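Alr4995 protein (Nostoc sp., PDB 6LRF) acts as a bifunctional enzyme, an arginine dihydrolase of the guanidine-modifying enzyme family that also has ornithine cyclodeaminase activity. Local coordinates at the interface of chains A and B. Coordinates in Å, arbitrary orientation; residue numbers count along the deposited sequence, not the author numbering. Chains: chain A/B, Alr4995 protein.

The interface of chains A and B. Residues chain A 475, 479, 482, 690, 693-694; chain B 165, 184, 210-211, 214.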
# COMPACT_ATOMS: atom_id res chain seq x y z
N GLU A 475 -21.79 -4.90 -11.24
CA GLU A 475 -22.85 -5.59 -11.97
C GLU A 475 -23.75 -6.41 -11.03
O GLU A 475 -24.97 -6.31 -11.07
CB GLU A 475 -22.23 -6.50 -13.03
CG GLU A 475 -23.22 -7.27 -13.89
CD GLU A 475 -22.53 -8.18 -14.91
OE1 GLU A 475 -21.81 -9.12 -14.49
OE2 GLU A 475 -22.68 -7.95 -16.14
N TRP A 479 -27.65 -5.28 -9.65
CA TRP A 479 -28.74 -6.21 -9.93
C TRP A 479 -29.48 -6.52 -8.63
O TRP A 479 -30.70 -6.45 -8.57
CB TRP A 479 -28.20 -7.49 -10.60
CG TRP A 479 -29.23 -8.55 -10.78
CD1 TRP A 479 -30.19 -8.60 -11.75
CD2 TRP A 479 -29.41 -9.72 -9.97
NE1 TRP A 479 -30.96 -9.73 -11.59
CE2 TRP A 479 -30.50 -10.43 -10.50
CE3 TRP A 479 -28.76 -10.22 -8.85
CZ2 TRP A 479 -30.94 -11.63 -9.95
CZ3 TRP A 479 -29.20 -11.42 -8.29
CH2 TRP A 479 -30.29 -12.10 -8.84
N ARG A 482 -31.52 -3.45 -7.21
CA ARG A 482 -32.75 -3.20 -7.96
C ARG A 482 -33.75 -4.28 -7.62
O ARG A 482 -34.94 -4.01 -7.43
CB ARG A 482 -32.48 -3.15 -9.47
CG ARG A 482 -33.74 -3.18 -10.38
CD ARG A 482 -33.37 -2.90 -11.84
NE ARG A 482 -34.24 -3.54 -12.85
CZ ARG A 482 -34.11 -4.80 -13.28
NH1 ARG A 482 -33.15 -5.59 -12.78
NH2 ARG A 482 -34.93 -5.28 -14.21
N GLN A 690 -24.64 1.74 -13.55
CA GLN A 690 -25.18 0.41 -13.84
C GLN A 690 -26.68 0.33 -13.55
O GLN A 690 -27.44 -0.26 -14.32
CB GLN A 690 -24.42 -0.66 -13.04
CG GLN A 690 -24.91 -2.08 -13.26
CD GLN A 690 -24.49 -2.67 -14.59
OE1 GLN A 690 -23.88 -2.01 -15.42
NE2 GLN A 690 -24.83 -3.94 -14.81
N LYS A 693 -28.55 1.57 -16.49
CA LYS A 693 -28.59 0.61 -17.61
C LYS A 693 -29.73 -0.41 -17.48
O LYS A 693 -30.33 -0.81 -18.47
CB LYS A 693 -27.25 -0.12 -17.72
CG LYS A 693 -26.08 0.76 -18.16
CD LYS A 693 -24.86 -0.08 -18.50
CE LYS A 693 -23.73 0.76 -19.09
NZ LYS A 693 -22.60 -0.09 -19.58
N LEU A 694 -30.01 -0.83 -16.25
CA LEU A 694 -31.12 -1.76 -15.99
C LEU A 694 -32.45 -1.04 -16.11
O LEU A 694 -33.50 -1.67 -16.17
CB LEU A 694 -30.98 -2.38 -14.60
CG LEU A 694 -29.65 -3.08 -14.31
CD1 LEU A 694 -29.48 -3.26 -12.82
CD2 LEU A 694 -29.55 -4.42 -15.03
N ARG B 165 -26.88 -16.47 -11.77
CA ARG B 165 -28.21 -15.98 -12.15
C ARG B 165 -28.75 -16.68 -13.39
O ARG B 165 -29.98 -16.77 -13.60
CB ARG B 165 -28.18 -14.49 -12.41
CG ARG B 165 -27.55 -13.70 -11.25
CD ARG B 165 -27.40 -12.26 -11.65
NE ARG B 165 -26.45 -12.12 -12.74
CZ ARG B 165 -26.29 -11.01 -13.45
NH1 ARG B 165 -27.04 -9.95 -13.17
NH2 ARG B 165 -25.40 -10.96 -14.43
N TYR B 184 -26.64 -14.74 -24.50
CA TYR B 184 -25.90 -13.78 -23.69
C TYR B 184 -24.50 -14.30 -23.42
O TYR B 184 -24.30 -15.14 -22.55
CB TYR B 184 -26.65 -13.55 -22.38
CG TYR B 184 -26.00 -12.58 -21.44
CD1 TYR B 184 -25.62 -11.31 -21.89
CD2 TYR B 184 -25.80 -12.90 -20.10
CE1 TYR B 184 -25.03 -10.39 -21.04
CE2 TYR B 184 -25.20 -11.98 -19.23
CZ TYR B 184 -24.83 -10.72 -19.71
OH TYR B 184 -24.26 -9.78 -18.88
N GLU B 210 -26.80 -6.91 -21.11
CA GLU B 210 -27.17 -7.36 -19.78
C GLU B 210 -28.59 -6.95 -19.38
O GLU B 210 -29.31 -7.73 -18.76
CB GLU B 210 -26.21 -6.83 -18.72
CG GLU B 210 -26.88 -6.80 -17.34
CD GLU B 210 -25.93 -6.96 -16.20
OE1 GLU B 210 -24.91 -6.24 -16.21
OE2 GLU B 210 -26.19 -7.78 -15.28
N ALA B 211 -28.97 -5.73 -19.74
CA ALA B 211 -30.29 -5.20 -19.43
C ALA B 211 -31.39 -6.11 -20.00
O ALA B 211 -32.42 -6.36 -19.35
CB ALA B 211 -30.42 -3.79 -19.98
N VAL B 214 -31.17 -9.82 -17.96
CA VAL B 214 -31.81 -9.92 -16.64
C VAL B 214 -33.34 -9.77 -16.71
O VAL B 214 -34.03 -9.92 -15.70
CB VAL B 214 -31.22 -8.90 -15.63
CG1 VAL B 214 -29.72 -9.05 -15.55
CG2 VAL B 214 -31.59 -7.46 -16.00
O HOH W 1 -33.66 -8.40 -13.03
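In this two-fold symmetric interface of the deposited four-copy AgrE assembly, whose role in solution is inferred, the C-terminal Rossmann-fold region of chain A, with helices 467-486 and 680-693, packs on the N-terminal guanidine-modifying (dihydrolase) region of chain B around short helix 210-213; the twin patch has the chains exchanged.

Cation-pi and CH-pi contacts come from B:Arg165, which lies over one face of the A:Trp479 indole. B:Arg165 CD sits 3.6 Å from the centroid of the A:Trp479 six-membered ring. The bend at chi3 (-65°) beyond it brings B:Arg165 NH1 over the A:Trp479 five-membered ring, 3.8 Å from its centroid. The guanidinium does not stack flat: its plane stands 83° to the ring, edge toward CG.

B:Arg165 NH1 also makes an in-plane salt bridge of 3.1 Å to B:Glu210 OE2, nearly along the C-O axis, so a residue of chain B's own side helps fix the guanidinium's rotation. The other carboxylate oxygen, B:Glu210 OE1, accepts a bent (128° at H) 2.7 Å hydrogen bond from the side-chain amide A:Gln690 NE2, which approaches from above the carboxylate plane; the acceptor lies in the amide plane. A:Glu475 OE2, 2.8 Å from B:Glu210 OE1, would repel it unless one carboxylate carries a proton, which the model does not show; A:Glu475 is poorly ordered, so little rests on the pair.

In the apolar packing, B:Val214 turns CG2 toward A:Leu694 CD2 (3.8 Å) and CG1 toward the indole CD1. Water 1 bridges A:Arg482 NH1 (2.9 Å) to the backbone B:Val214 O (3.1 Å).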